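Local coordinates for SLT domain-containing protein (Bdellovibrio bacteriovorus HD100, PDB 6TAB), which is a lysozyme with altered substrate specificity that acts on peptidoglycan and facilitates prey-cell exit by this periplasmic predator, at residues R167-I172 / Q195-G200. Residues are numbered along the deposited sequence; the frame is centred on the assembly and turned at random.
Sequences RGLLQI and QNLSCG
The turn after strand 163-167, the second strand of the beta hairpin in this lysozyme-like SLT domain, meets helix 193-211 through Asn196, whose carboxamide bonds to the turn backbone with both its ends. With CG anti to its backbone N (chi1 -164°), the amide reaches out from the helix to Gly168-Gln171, a type I turn. Asn196 OD1 accepts from Leu170 N at 2.9 Å, tilted from the carbonyl plane, while Asn196 ND2 gives a bent bond to Arg167 O at 3.1 Å (N-H...O 140°). ND2 and Ile172 N approach Arg167 O from opposite faces of its plane, and ND2 also serves Leu190 O; asparagine suits the place because one short group both donates and accepts. Gly168 suits its positive phi, its CA 3.7 Å from Asn196 ND2. The bonds lie among hydrocarbon. Leu169 CD1 meets Leu197 CG at 4.0 Å. Leu170 CD1 rests 3.8 Å from Gly200 CA, where glycine presents bare backbone to the methyl. Ile172 CD1 reaches Cys199 CB at 3.9 Å, beside the Cys182-Cys199 disulfide. Gln171 NE2 makes an almost straight 3.0 Å bond on a lone pair of Gly168 O. Leu169 and Leu170 also pack on helix 125-144, so the turn bridges both helices. Gln171, in the left-handed conformation usually filled by glycine, and Ile172 both face Arg167: a G1 beta bulge with its type I turn.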
ATOM      1  N   ARG A 167       9.587  -2.378  -9.471  1.00 14.23           N
ATOM      2  CA  ARG A 167      10.389  -1.170  -9.257  1.00 14.94           C
ATOM      3  C   ARG A 167       9.905  -0.316  -8.082  1.00 14.39           C
ATOM      4  O   ARG A 167       8.697  -0.143  -7.824  1.00 14.40           O
ATOM      5  CB  ARG A 167      10.396  -0.304 -10.527  1.00 15.03           C
ATOM      6  CG  ARG A 167      11.004  -0.968 -11.759  1.00 15.77           C
ATOM      7  CD  ARG A 167      10.943  -0.110 -12.996  1.00 16.21           C
ATOM      8  NE  ARG A 167      11.532  -0.710 -14.175  1.00 19.70           N
ATOM      9  CZ  ARG A 167      12.806  -0.799 -14.500  1.00 20.96           C
ATOM     10  NH1 ARG A 167      13.715  -0.225 -13.721  1.00 22.94           N
ATOM     11  NH2 ARG A 167      13.153  -1.435 -15.627  1.00 23.03           N
ATOM     12  N   GLY A 168      10.896   0.313  -7.419  1.00 14.46           N
ATOM     13  CA  GLY A 168      10.601   1.397  -6.468  1.00 13.97           C
ATOM     14  C   GLY A 168      10.037   0.931  -5.124  1.00 13.06           C
ATOM     15  O   GLY A 168      10.080  -0.257  -4.759  1.00 14.31           O
ATOM     16  N   LEU A 169       9.483   1.904  -4.395  1.00 13.67           N
ATOM     17  CA  LEU A 169       9.139   1.730  -2.971  1.00 13.36           C
ATOM     18  C   LEU A 169       8.190   0.535  -2.748  1.00 12.44           C
ATOM     19  O   LEU A 169       8.349  -0.223  -1.762  1.00 13.73           O
ATOM     20  CB  LEU A 169       8.539   3.019  -2.396  1.00 13.41           C
ATOM     21  CG  LEU A 169       9.482   4.209  -2.247  1.00 14.14           C
ATOM     22  CD1 LEU A 169       8.708   5.382  -1.664  1.00 14.34           C
ATOM     23  CD2 LEU A 169      10.713   3.858  -1.407  1.00 14.84           C
ATOM     24  N   LEU A 170       7.137   0.418  -3.591  1.00 12.40           N
ATOM     25  CA  LEU A 170       6.089  -0.630  -3.451  1.00 12.37           C
ATOM     26  C   LEU A 170       6.244  -1.765  -4.491  1.00 12.67           C
ATOM     27  O   LEU A 170       5.371  -2.628  -4.609  1.00 13.50           O
ATOM     28  CB  LEU A 170       4.703   0.039  -3.549  1.00 11.78           C
ATOM     29  CG  LEU A 170       4.303   0.911  -2.356  1.00 13.03           C
ATOM     30  CD1 LEU A 170       3.090   1.765  -2.691  1.00 14.80           C
ATOM     31  CD2 LEU A 170       4.058   0.066  -1.115  1.00 14.41           C
ATOM     32  N   GLN A 171       7.364  -1.785  -5.228  1.00 12.87           N
ATOM     33  CA  GLN A 171       7.670  -2.889  -6.157  1.00 13.16           C
ATOM     34  C   GLN A 171       6.491  -3.075  -7.156  1.00 14.19           C
ATOM     35  O   GLN A 171       5.939  -4.168  -7.334  1.00 15.92           O
ATOM     36  CB  GLN A 171       8.095  -4.153  -5.401  1.00 14.10           C
ATOM     37  CG  GLN A 171       9.481  -3.971  -4.736  1.00 14.75           C
ATOM     38  CD  GLN A 171      10.601  -3.936  -5.759  1.00 14.56           C
ATOM     39  OE1 GLN A 171      11.020  -4.981  -6.275  1.00 16.87           O
ATOM     40  NE2 GLN A 171      11.090  -2.744  -6.080  1.00 15.33           N
ATOM     41  N   ILE A 172       6.174  -1.973  -7.843  1.00 13.56           N
ATOM     42  CA  ILE A 172       5.149  -1.900  -8.898  1.00 13.74           C
ATOM     43  C   ILE A 172       5.860  -2.056 -10.240  1.00 14.61           C
ATOM     44  O   ILE A 172       7.026  -1.681 -10.387  1.00 16.39           O
ATOM     45  CB  ILE A 172       4.349  -0.582  -8.788  1.00 15.44           C
ATOM     46  CG1 ILE A 172       3.578  -0.551  -7.442  1.00 16.83           C
ATOM     47  CG2 ILE A 172       3.423  -0.351  -9.995  1.00 15.74           C
ATOM     48  CD1 ILE A 172       3.009   0.809  -7.059  1.00 17.51           C
ATOM     49  N   GLN A 195       5.464   9.415  -7.273  1.00 15.43           N
ATOM     50  CA  GLN A 195       4.623   8.728  -8.294  1.00 15.37           C
ATOM     51  C   GLN A 195       4.339   7.281  -7.879  1.00 14.24           C
ATOM     52  O   GLN A 195       3.226   6.768  -8.090  1.00 14.20           O
ATOM     53  CB  GLN A 195       5.293   8.761  -9.673  1.00 15.78           C
ATOM     54  CG  GLN A 195       5.413  10.154 -10.292  1.00 16.78           C
ATOM     55  CD  GLN A 195       5.922  10.100 -11.717  1.00 18.70           C
ATOM     56  OE1 GLN A 195       5.277   9.529 -12.611  1.00 20.15           O
ATOM     57  NE2 GLN A 195       7.103  10.663 -11.954  1.00 19.26           N
ATOM     58  N   ASN A 196       5.330   6.611  -7.296  1.00 14.23           N
ATOM     59  CA  ASN A 196       5.177   5.227  -6.830  1.00 12.80           C
ATOM     60  C   ASN A 196       4.091   5.142  -5.744  1.00 13.07           C
ATOM     61  O   ASN A 196       3.194   4.250  -5.802  1.00 13.60           O
ATOM     62  CB  ASN A 196       6.542   4.673  -6.418  1.00 13.72           C
ATOM     63  CG  ASN A 196       6.613   3.171  -6.267  1.00 13.77           C
ATOM     64  OD1 ASN A 196       6.167   2.635  -5.244  1.00 14.59           O
ATOM     65  ND2 ASN A 196       7.185   2.494  -7.265  1.00 14.12           N
ATOM     66  N   LEU A 197       4.170   6.025  -4.735  1.00 12.78           N
ATOM     67  CA  LEU A 197       3.188   6.017  -3.632  1.00 13.50           C
ATOM     68  C   LEU A 197       1.775   6.349  -4.162  1.00 13.02           C
ATOM     69  O   LEU A 197       0.770   5.729  -3.721  1.00 13.53           O
ATOM     70  CB  LEU A 197       3.622   6.961  -2.510  1.00 13.35           C
ATOM     71  CG  LEU A 197       4.852   6.506  -1.730  1.00 14.49           C
ATOM     72  CD1 LEU A 197       5.369   7.647  -0.852  1.00 15.89           C
ATOM     73  CD2 LEU A 197       4.590   5.250  -0.898  1.00 17.23           C
ATOM     74  N   SER A 198       1.657   7.311  -5.084  1.00 12.88           N
ATOM     75  CA  SER A 198       0.331   7.643  -5.684  1.00 13.25           C
ATOM     76  C   SER A 198      -0.259   6.425  -6.418  1.00 13.50           C
ATOM     77  O   SER A 198      -1.494   6.162  -6.315  1.00 13.81           O
ATOM     78  CB  SER A 198       0.392   8.839  -6.607  1.00 14.90           C
ATOM     79  OG  SER A 198       0.515  10.053  -5.867  1.00 17.94           O
ATOM     80  N   CYS A 199       0.579   5.670  -7.149  1.00 13.44           N
ATOM     81  CA  CYS A 199       0.105   4.432  -7.802  1.00 13.06           C
ATOM     82  C   CYS A 199      -0.379   3.406  -6.775  1.00 13.55           C
ATOM     83  O   CYS A 199      -1.455   2.773  -6.973  1.00 13.82           O
ATOM     84  CB  CYS A 199       1.192   3.842  -8.708  1.00 13.74           C
ATOM     85  SG  CYS A 199       0.569   2.535  -9.826  1.00 17.84           S
ATOM     86  N   GLY A 200       0.338   3.237  -5.653  1.00 12.98           N
ATOM     87  CA  GLY A 200      -0.144   2.341  -4.606  1.00 12.98           C
ATOM     88  C   GLY A 200      -1.539   2.709  -4.098  1.00 13.09           C
ATOM     89  O   GLY A 200      -2.381   1.824  -3.851  1.00 13.40           O
TER